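Local coordinates for protein versicolorin reductase (Brucella melitensis, PDB 4NIM) that probably catalyses an NAD(P)(H)-dependent oxidation or reduction as a member of the short-chain dehydrogenase/reductase family, its natural substrate not being established, at residues 32-35 and 36-39; 131-134 and 135-139; 182-185 and 186-189. One frame throughout, in Å; residues are numbered along the deposited sequence.

Interaction 1 of 3, residues 32-35 and 36-39; sequences ARLF and AERG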
ATOM      1  N   ALA A  32       5.528  -9.222  -0.016  1.00 24.02           N
ATOM      2  CA  ALA A  32       5.020 -10.480   0.520  1.00 24.53           C
ATOM      3  C   ALA A  32       6.193 -11.480   0.683  1.00 25.52           C
ATOM      4  O   ALA A  32       6.331 -12.080   1.735  1.00 24.83           O
ATOM      5  CB  ALA A  32       3.900 -11.073  -0.362  1.00 24.58           C
ATOM      6  N   ARG A  33       7.041 -11.581  -0.336  1.00 26.74           N
ATOM      7  CA  ARG A  33       8.238 -12.413  -0.270  1.00 28.83           C
ATOM      8  C   ARG A  33       9.137 -12.058   0.909  1.00 28.49           C
ATOM      9  O   ARG A  33       9.591 -12.946   1.649  1.00 27.35           O
ATOM     10  CB  ARG A  33       9.039 -12.336  -1.580  1.00 32.81           C
ATOM     11  CG  ARG A  33       8.391 -13.102  -2.726  1.00 37.49           C
ATOM     12  CD  ARG A  33       9.401 -13.433  -3.839  1.00 42.34           C
ATOM     13  NE  ARG A  33       9.808 -12.179  -4.458  1.00 46.35           N
ATOM     14  CZ  ARG A  33       9.151 -11.566  -5.452  1.00 46.93           C
ATOM     15  NH1 ARG A  33       8.070 -12.136  -5.995  1.00 50.09           N
ATOM     16  NH2 ARG A  33       9.588 -10.394  -5.914  1.00 42.02           N
ATOM     17  N   LEU A  34       9.406 -10.771   1.108  1.00 26.38           N
ATOM     18  CA  LEU A  34      10.235 -10.356   2.230  1.00 26.86           C
ATOM     19  C   LEU A  34       9.565 -10.735   3.575  1.00 26.16           C
ATOM     20  O   LEU A  34      10.230 -11.188   4.521  1.00 27.00           O
ATOM     21  CB  LEU A  34      10.499  -8.840   2.174  1.00 27.02           C
ATOM     22  CG  LEU A  34      11.350  -8.334   3.320  1.00 28.56           C
ATOM     23  CD1 LEU A  34      12.740  -8.987   3.291  1.00 31.13           C
ATOM     24  CD2 LEU A  34      11.449  -6.812   3.311  1.00 29.74           C
ATOM     25  N   PHE A  35       8.259 -10.516   3.659  1.00 24.74           N
ATOM     26  CA  PHE A  35       7.513 -10.815   4.884  1.00 24.66           C
ATOM     27  C   PHE A  35       7.645 -12.302   5.215  1.00 25.45           C
ATOM     28  O   PHE A  35       7.868 -12.650   6.351  1.00 27.15           O
ATOM     29  CB  PHE A  35       6.055 -10.441   4.769  1.00 24.05           C
ATOM     30  CG  PHE A  35       5.774  -8.987   5.066  1.00 23.49           C
ATOM     31  CD1 PHE A  35       6.770  -8.017   4.934  1.00 24.30           C
ATOM     32  CD2 PHE A  35       4.524  -8.594   5.491  1.00 23.42           C
ATOM     33  CE1 PHE A  35       6.506  -6.695   5.244  1.00 24.75           C
ATOM     34  CE2 PHE A  35       4.254  -7.249   5.774  1.00 22.74           C
ATOM     35  CZ  PHE A  35       5.243  -6.309   5.650  1.00 23.88           C
ATOM     36  N   ALA A  36       7.498 -13.156   4.215  1.00 25.74           N
ATOM     37  CA  ALA A  36       7.690 -14.610   4.401  1.00 26.99           C
ATOM     38  C   ALA A  36       9.123 -14.948   4.827  1.00 29.53           C
ATOM     39  O   ALA A  36       9.362 -15.755   5.775  1.00 30.73           O
ATOM     40  CB  ALA A  36       7.314 -15.335   3.116  1.00 26.70           C
ATOM     41  N   GLU A  37      10.086 -14.335   4.147  1.00 29.95           N
ATOM     42  CA  GLU A  37      11.505 -14.515   4.488  1.00 34.20           C
ATOM     43  C   GLU A  37      11.777 -14.112   5.933  1.00 33.86           C
ATOM     44  O   GLU A  37      12.641 -14.684   6.582  1.00 35.49           O
ATOM     45  CB  GLU A  37      12.414 -13.746   3.520  1.00 35.17           C
ATOM     46  CG  GLU A  37      12.396 -14.313   2.097  1.00 39.00           C
ATOM     47  CD  GLU A  37      13.171 -13.466   1.066  1.00 42.92           C
ATOM     48  OE1 GLU A  37      13.286 -12.226   1.225  1.00 44.13           O
ATOM     49  OE2 GLU A  37      13.679 -14.042   0.076  1.00 46.25           O
ATOM     50  N   ARG A  38      11.026 -13.147   6.448  1.00 31.74           N
ATOM     51  CA  ARG A  38      11.190 -12.719   7.834  1.00 31.40           C
ATOM     52  C   ARG A  38      10.219 -13.350   8.807  1.00 31.84           C
ATOM     53  O   ARG A  38      10.049 -12.838   9.919  1.00 33.06           O
ATOM     54  CB  ARG A  38      11.115 -11.203   7.927  1.00 30.30           C
ATOM     55  CG  ARG A  38      12.304 -10.553   7.249  1.00 31.94           C
ATOM     56  CD  ARG A  38      12.273  -9.042   7.391  1.00 31.45           C
ATOM     57  NE  ARG A  38      13.363  -8.431   6.633  1.00 32.02           N
ATOM     58  CZ  ARG A  38      13.687  -7.141   6.684  1.00 31.56           C
ATOM     59  NH1 ARG A  38      13.023  -6.321   7.483  1.00 30.76           N
ATOM     60  NH2 ARG A  38      14.692  -6.686   5.949  1.00 32.01           N
ATOM     61  N   GLY A  39       9.603 -14.465   8.407  1.00 31.99           N
ATOM     62  CA  GLY A  39       8.894 -15.328   9.350  1.00 32.04           C
ATOM     63  C   GLY A  39       7.414 -15.085   9.465  1.00 31.21           C
ATOM     64  O   GLY A  39       6.781 -15.530  10.425  1.00 31.69           O
TER

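Interaction 2 of 3, residues 131-134 and 135-139; sequences LIQE and AIKLF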
ATOM      1  N   LEU A 131     -10.319  -1.066   2.879  1.00 15.84           N
ATOM      2  CA  LEU A 131      -9.404  -2.110   3.452  1.00 16.70           C
ATOM      3  C   LEU A 131      -8.995  -1.722   4.871  1.00 16.80           C
ATOM      4  O   LEU A 131      -8.971  -2.554   5.781  1.00 16.59           O
ATOM      5  CB  LEU A 131      -8.162  -2.263   2.582  1.00 17.29           C
ATOM      6  CG  LEU A 131      -8.448  -2.932   1.236  1.00 17.75           C
ATOM      7  CD1 LEU A 131      -7.341  -2.612   0.252  1.00 17.74           C
ATOM      8  CD2 LEU A 131      -8.539  -4.419   1.470  1.00 18.86           C
ATOM      9  N   ILE A 132      -8.741  -0.424   5.064  1.00 16.34           N
ATOM     10  CA  ILE A 132      -8.396   0.093   6.372  1.00 16.67           C
ATOM     11  C   ILE A 132      -9.583  -0.075   7.323  1.00 16.62           C
ATOM     12  O   ILE A 132      -9.402  -0.524   8.460  1.00 16.89           O
ATOM     13  CB  ILE A 132      -7.945   1.568   6.300  1.00 16.63           C
ATOM     14  CG1 ILE A 132      -6.544   1.676   5.677  1.00 16.75           C
ATOM     15  CG2 ILE A 132      -7.890   2.201   7.690  1.00 16.67           C
ATOM     16  CD1 ILE A 132      -6.165   3.065   5.191  1.00 16.77           C
ATOM     17  N   GLN A 133     -10.771   0.333   6.873  1.00 17.24           N
ATOM     18  CA  GLN A 133     -12.004   0.139   7.660  1.00 17.27           C
ATOM     19  C   GLN A 133     -12.090  -1.304   8.177  1.00 17.55           C
ATOM     20  O   GLN A 133     -12.342  -1.534   9.375  1.00 17.35           O
ATOM     21  CB  GLN A 133     -13.216   0.492   6.827  1.00 17.40           C
ATOM     22  CG  GLN A 133     -14.574   0.254   7.481  1.00 18.31           C
ATOM     23  CD  GLN A 133     -15.670   0.956   6.725  1.00 18.68           C
ATOM     24  OE1 GLN A 133     -15.796   2.200   6.763  1.00 20.25           O
ATOM     25  NE2 GLN A 133     -16.480   0.191   6.052  1.00 18.77           N
ATOM     26  N   GLU A 134     -11.989  -2.257   7.269  1.00 17.68           N
ATOM     27  CA  GLU A 134     -12.126  -3.646   7.661  1.00 18.24           C
ATOM     28  C   GLU A 134     -10.991  -4.126   8.561  1.00 18.04           C
ATOM     29  O   GLU A 134     -11.218  -4.936   9.461  1.00 18.23           O
ATOM     30  CB  GLU A 134     -12.250  -4.569   6.431  1.00 19.23           C
ATOM     31  CG  GLU A 134     -13.536  -4.384   5.657  1.00 20.13           C
ATOM     32  CD  GLU A 134     -14.762  -4.569   6.527  1.00 21.32           C
ATOM     33  OE1 GLU A 134     -14.873  -5.575   7.230  1.00 22.39           O
ATOM     34  OE2 GLU A 134     -15.635  -3.675   6.536  1.00 23.07           O
ATOM     35  N   ALA A 135      -9.761  -3.693   8.285  1.00 16.80           N
ATOM     36  CA  ALA A 135      -8.619  -4.137   9.115  1.00 16.79           C
ATOM     37  C   ALA A 135      -8.771  -3.609  10.547  1.00 16.54           C
ATOM     38  O   ALA A 135      -8.591  -4.336  11.516  1.00 17.10           O
ATOM     39  CB  ALA A 135      -7.311  -3.665   8.505  1.00 16.40           C
ATOM     40  N   ILE A 136      -9.198  -2.361  10.689  1.00 16.29           N
ATOM     41  CA  ILE A 136      -9.342  -1.797  12.013  1.00 16.83           C
ATOM     42  C   ILE A 136     -10.473  -2.477  12.791  1.00 17.35           C
ATOM     43  O   ILE A 136     -10.352  -2.665  13.995  1.00 18.88           O
ATOM     44  CB  ILE A 136      -9.549  -0.249  11.946  1.00 16.82           C
ATOM     45  CG1 ILE A 136      -8.253   0.419  11.465  1.00 16.80           C
ATOM     46  CG2 ILE A 136     -10.001   0.321  13.296  1.00 17.02           C
ATOM     47  CD1 ILE A 136      -8.429   1.912  11.164  1.00 16.78           C
ATOM     48  N   LYS A 137     -11.508  -2.949  12.115  1.00 17.10           N
ATOM     49  CA  LYS A 137     -12.547  -3.687  12.807  1.00 17.40           C
ATOM     50  C   LYS A 137     -11.938  -4.998  13.420  1.00 17.88           C
ATOM     51  O   LYS A 137     -12.219  -5.331  14.559  1.00 17.99           O
ATOM     52  CB  LYS A 137     -13.680  -4.035  11.859  1.00 17.96           C
ATOM     53  CG  LYS A 137     -14.583  -2.846  11.449  1.00 18.18           C
ATOM     54  CD  LYS A 137     -15.594  -3.282  10.388  1.00 18.95           C
ATOM     55  CE  LYS A 137     -16.399  -2.096   9.821  1.00 19.78           C
ATOM     56  NZ  LYS A 137     -17.259  -2.501   8.678  1.00 20.75           N
ATOM     57  N   LEU A 138     -11.082  -5.680  12.680  1.00 17.78           N
ATOM     58  CA  LEU A 138     -10.406  -6.897  13.230  1.00 19.01           C
ATOM     59  C   LEU A 138      -9.407  -6.535  14.325  1.00 19.31           C
ATOM     60  O   LEU A 138      -9.311  -7.233  15.336  1.00 20.45           O
ATOM     61  CB  LEU A 138      -9.701  -7.671  12.129  1.00 19.15           C
ATOM     62  CG  LEU A 138     -10.629  -8.262  11.063  1.00 19.76           C
ATOM     63  CD1 LEU A 138      -9.818  -9.169  10.147  1.00 20.48           C
ATOM     64  CD2 LEU A 138     -11.805  -8.983  11.680  1.00 20.31           C
ATOM     65  N   PHE A 139      -8.633  -5.467  14.123  1.00 20.10           N
ATOM     66  CA  PHE A 139      -7.668  -5.075  15.144  1.00 20.31           C
ATOM     67  C   PHE A 139      -8.396  -4.831  16.469  1.00 20.76           C
ATOM     68  O   PHE A 139      -7.977  -5.347  17.512  1.00 21.25           O
ATOM     69  CB  PHE A 139      -6.902  -3.840  14.769  1.00 19.97           C
ATOM     70  CG  PHE A 139      -6.003  -3.986  13.550  1.00 19.74           C
ATOM     71  CD1 PHE A 139      -5.416  -5.203  13.190  1.00 20.11           C
ATOM     72  CD2 PHE A 139      -5.679  -2.845  12.815  1.00 19.62           C
ATOM     73  CE1 PHE A 139      -4.571  -5.276  12.086  1.00 20.21           C
ATOM     74  CE2 PHE A 139      -4.853  -2.907  11.712  1.00 19.38           C
ATOM     75  CZ  PHE A 139      -4.291  -4.134  11.359  1.00 20.05           C
TER

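Interaction 3 of 3, residues 182-185 and 186-189; sequences YSVL and RNRI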
ATOM      1  N   TYR A 182      -4.465   9.495  13.549  1.00 16.43           N
ATOM      2  CA  TYR A 182      -4.942  10.287  14.680  1.00 16.52           C
ATOM      3  C   TYR A 182      -6.116   9.589  15.382  1.00 17.44           C
ATOM      4  O   TYR A 182      -6.137   9.434  16.630  1.00 18.44           O
ATOM      5  CB  TYR A 182      -5.336  11.717  14.215  1.00 16.28           C
ATOM      6  CG  TYR A 182      -5.848  12.502  15.378  1.00 16.34           C
ATOM      7  CD1 TYR A 182      -4.981  13.162  16.226  1.00 16.55           C
ATOM      8  CD2 TYR A 182      -7.190  12.482  15.705  1.00 16.59           C
ATOM      9  CE1 TYR A 182      -5.427  13.790  17.346  1.00 17.30           C
ATOM     10  CE2 TYR A 182      -7.650  13.101  16.826  1.00 16.84           C
ATOM     11  CZ  TYR A 182      -6.765  13.754  17.643  1.00 18.11           C
ATOM     12  OH  TYR A 182      -7.223  14.413  18.755  1.00 19.07           O
ATOM     13  N   SER A 183      -7.080   9.129  14.591  1.00 17.38           N
ATOM     14  CA  SER A 183      -8.307   8.577  15.163  1.00 18.19           C
ATOM     15  C   SER A 183      -8.066   7.333  16.022  1.00 17.99           C
ATOM     16  O   SER A 183      -8.762   7.096  17.018  1.00 19.02           O
ATOM     17  CB  SER A 183      -9.316   8.255  14.062  1.00 18.40           C
ATOM     18  OG  SER A 183      -8.849   7.228  13.217  1.00 18.83           O
ATOM     19  N   VAL A 184      -7.080   6.544  15.656  1.00 17.73           N
ATOM     20  CA  VAL A 184      -6.758   5.309  16.429  1.00 17.99           C
ATOM     21  C   VAL A 184      -5.500   5.329  17.276  1.00 18.30           C
ATOM     22  O   VAL A 184      -4.952   4.259  17.698  1.00 18.71           O
ATOM     23  CB  VAL A 184      -6.768   4.073  15.509  1.00 18.13           C
ATOM     24  CG1 VAL A 184      -8.183   3.816  15.018  1.00 18.88           C
ATOM     25  CG2 VAL A 184      -5.808   4.259  14.339  1.00 18.21           C
ATOM     26  N   LEU A 185      -5.080   6.528  17.624  1.00 19.56           N
ATOM     27  CA  LEU A 185      -3.909   6.738  18.496  1.00 19.95           C
ATOM     28  C   LEU A 185      -3.997   5.945  19.790  1.00 22.10           C
ATOM     29  O   LEU A 185      -3.055   5.240  20.120  1.00 22.12           O
ATOM     30  CB  LEU A 185      -3.714   8.238  18.818  1.00 20.20           C
ATOM     31  CG  LEU A 185      -2.817   9.041  17.876  1.00 20.33           C
ATOM     32  CD1 LEU A 185      -2.915  10.557  18.104  1.00 20.54           C
ATOM     33  CD2 LEU A 185      -1.385   8.597  18.014  1.00 20.61           C
ATOM     34  N   ARG A 186      -5.135   6.023  20.514  1.00 22.24           N
ATOM     35  CA  ARG A 186      -5.249   5.323  21.777  1.00 24.38           C
ATOM     36  C   ARG A 186      -5.448   3.821  21.623  1.00 23.32           C
ATOM     37  O   ARG A 186      -5.257   3.114  22.565  1.00 24.23           O
ATOM     38  CB  ARG A 186      -6.369   5.891  22.639  1.00 26.25           C
ATOM     39  CG  ARG A 186      -6.039   7.292  23.135  1.00 30.67           C
ATOM     40  CD  ARG A 186      -6.898   7.634  24.339  1.00 34.48           C
ATOM     41  NE  ARG A 186      -6.417   8.861  24.970  1.00 38.82           N
ATOM     42  CZ  ARG A 186      -5.632   8.932  26.032  1.00 39.79           C
ATOM     43  NH1 ARG A 186      -5.215   7.838  26.670  1.00 39.98           N
ATOM     44  NH2 ARG A 186      -5.283  10.140  26.468  1.00 41.71           N
ATOM     45  N   ASN A 187      -5.837   3.354  20.435  1.00 21.50           N
ATOM     46  CA  ASN A 187      -5.866   1.932  20.136  1.00 20.53           C
ATOM     47  C   ASN A 187      -4.484   1.325  19.943  1.00 20.93           C
ATOM     48  O   ASN A 187      -4.365   0.094  19.952  1.00 21.21           O
ATOM     49  CB  ASN A 187      -6.664   1.641  18.880  1.00 19.78           C
ATOM     50  CG  ASN A 187      -8.035   2.208  18.930  1.00 20.48           C
ATOM     51  OD1 ASN A 187      -8.214   3.422  18.775  1.00 20.43           O
ATOM     52  ND2 ASN A 187      -9.044   1.343  19.129  1.00 20.65           N
ATOM     53  N   ARG A 188      -3.463   2.162  19.760  1.00 28.77           N
ATOM     54  CA  ARG A 188      -2.123   1.685  19.429  1.00 28.64           C
ATOM     55  C   ARG A 188      -2.131   0.941  18.093  1.00 25.47           C
ATOM     56  O   ARG A 188      -1.370  -0.023  17.884  1.00 24.61           O
ATOM     57  CB  ARG A 188      -1.527   0.848  20.582  1.00 32.76           C
ATOM     58  CG  ARG A 188      -1.303   1.692  21.828  1.00 37.73           C
ATOM     59  CD  ARG A 188      -0.534   0.944  22.920  1.00 44.26           C
ATOM     60  NE  ARG A 188      -1.448   0.350  23.891  1.00 51.01           N
ATOM     61  CZ  ARG A 188      -1.124  -0.584  24.781  1.00 59.17           C
ATOM     62  NH1 ARG A 188       0.121  -1.052  24.873  1.00 62.20           N
ATOM     63  NH2 ARG A 188      -2.061  -1.049  25.604  1.00 64.09           N
ATOM     64  N   ILE A 189      -3.024   1.397  17.206  1.00 23.04           N
ATOM     65  CA  ILE A 189      -3.021   0.974  15.830  1.00 21.36           C
ATOM     66  C   ILE A 189      -2.258   2.036  15.058  1.00 20.37           C
ATOM     67  O   ILE A 189      -2.643   3.239  15.097  1.00 20.71           O
ATOM     68  CB  ILE A 189      -4.435   0.811  15.241  1.00 21.27           C
ATOM     69  CG1 ILE A 189      -5.200  -0.261  15.987  1.00 22.35           C
ATOM     70  CG2 ILE A 189      -4.318   0.496  13.743  1.00 20.09           C
ATOM     71  CD1 ILE A 189      -6.719  -0.244  15.783  1.00 23.29           C
TER
HETATM   72  O   HOH W   1      -7.858   6.858  19.715  1.00 18.14           O

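Interaction 1 of 3, residues 32-35 and 36-39
Leu34 meets Arg38 one helical turn on. The leucine's CG is anti to the backbone N (chi1 180°), which swings its branch beside the carbonyl and on toward the arginine. CD1 of Leu34 comes to 3.4 Å from NE of Arg38, while CD2 lies 4.0 Å above the guanidinium plane, over its centre. One face of the charged group thus rests on a methyl, and NH1 of Arg38 is hydrogen-bonded to OE1 of Gln12. An arginine suits this place because its extended, largely apolar chain can lie over leucine carbons before ending in a charge, and both residues also pack on helix 234-245. Here helix 26-37, which connects strands 17-20 and 42-47 in a beta-alpha-beta unit of the Rossmann fold, comes to its end. Small Ala36 sets its CB 3.6 Å from Arg33 O and packs on Leu60 and Leu63 of helix 50-63, while Phe35 lies against Ala18 and Ile20 of strand 17-20. Glu37 N bonds to Arg33 O at 2.9 Å, and Arg38 N reaches Leu34 O at 2.9 Å, though less straight at 138°. A Schellman motif then closes the helix, Phe35 O accepting from Ala40 N. Gly39, with a positive phi of 95°, is its C-prime residue; at such backbone angles a CB would crowd the carbonyl O before it, so the lack of one suits the place.

Interaction 2 of 3, residues 131-134 and 135-139
Glu134 and Lys137 form the salt bridge of this helical turn, with NZ of Lys137 2.9 Å from OE2 of Glu134. The ammonium approaches the syn side of the carboxylate, 27° out of its plane. Spacing three residues apart suffices because the glutamate chain bends at chi2 (-56°), folding its carboxylate back toward the lysine, whose own chain runs extended to meet it. The same glutamate also packs against Arg81 and Val84 of helix 77-91. Apolar contacts come next. Gln133 runs side by side with Lys137, its CG 3.8 Å from the lysine CE, so that aliphatic carbon lines the way to the charged tip. Ile132 and Ile136 point the same way, CG2 of Ile132 meeting CD1 of Ile136 at 3.5 Å; branched hydrocarbon suits a helix flank where Ile132 lies against strands 96-99 and 147-153. Backbone bonds knit the turn together, Ile136 N to Ile132 O at 2.9 Å being nearly straight at 164°, whereas Leu138 N to Glu134 O is weak at 3.3 Å. Small Ala135 sits close against Leu94. This division, Leu131, Ile132 and Phe139 toward the sheet and an i to i+3 ion pair on the flank beside helix 77-91, with the lysine exposed, is that of an amphipathic helix packed on the parallel sheet of a Rossmann-fold dehydrogenase.

Interaction 3 of 3, residues 182-185 and 186-189
Val184, the first residue after helix 164-183 to leave helical backbone angles, is where Asn187 and Ile189 converge. Its CB lies 3.6 Å from OD1 of Asn187 and also approaches CB of Ile189. From there the two methyls part. CG1, anti to the carbonyl carbon, stays near the asparagine oxygen at 3.8 Å. CG2 is held between the backbone N and the carbonyl carbon, and this turns it to Ile189: it meets CB of that residue at 3.8 Å and its carbonyl O at 3.4 Å. A compact beta-branched residue suits such a buried corner, offering one methyl to each neighbour without a long chain to fold away. The isoleucine carries the apolar surface onward to Phe139 of helix 114-142, while Asn187 touches Arg140 there.

The backbone turns around the same valine. Its O receives two weak bonds, from Asn187 N at 3.0 Å and from Ile189 N at 3.5 Å. A third bond, from Arg188 N to Leu185 O at 3.1 Å, is fairly straight at the hydrogen (156°), though its donor stands well above the carbonyl plane. A water bridges the end of the helix, donating to Ser183 O and accepting from Arg186 N. Arg188 takes left-handed backbone angles (phi 62°), helping to turn the chain toward the strand, and its guanidinium forms a salt bridge with Glu145. The whole is a helix-to-strand connection of the Rossmann fold, in which a short turn after helix 164-183 delivers the chain to parallel strand 190-196.

Along the chain the three contacts follow in series, each set in or at the end of a helix flanking the seven-stranded parallel sheet, whose strand order 3-2-1-4-5-6-7 is that of the short-chain dehydrogenase fold. Interaction 1 stands apart, its centre about 22 Å from that of interaction 2 and about 26 Å from that of interaction 3. The latter two have centres about 12 Å apart and touch: Phe139 CD2 meets Ile189 CG2 at 3.7 Å. Interaction 1 thus belongs to the helix between strands 17-20 and 42-47, and interactions 2 and 3 to helices that lead into strands 147-153 and 190-196, different parts of the same sheet.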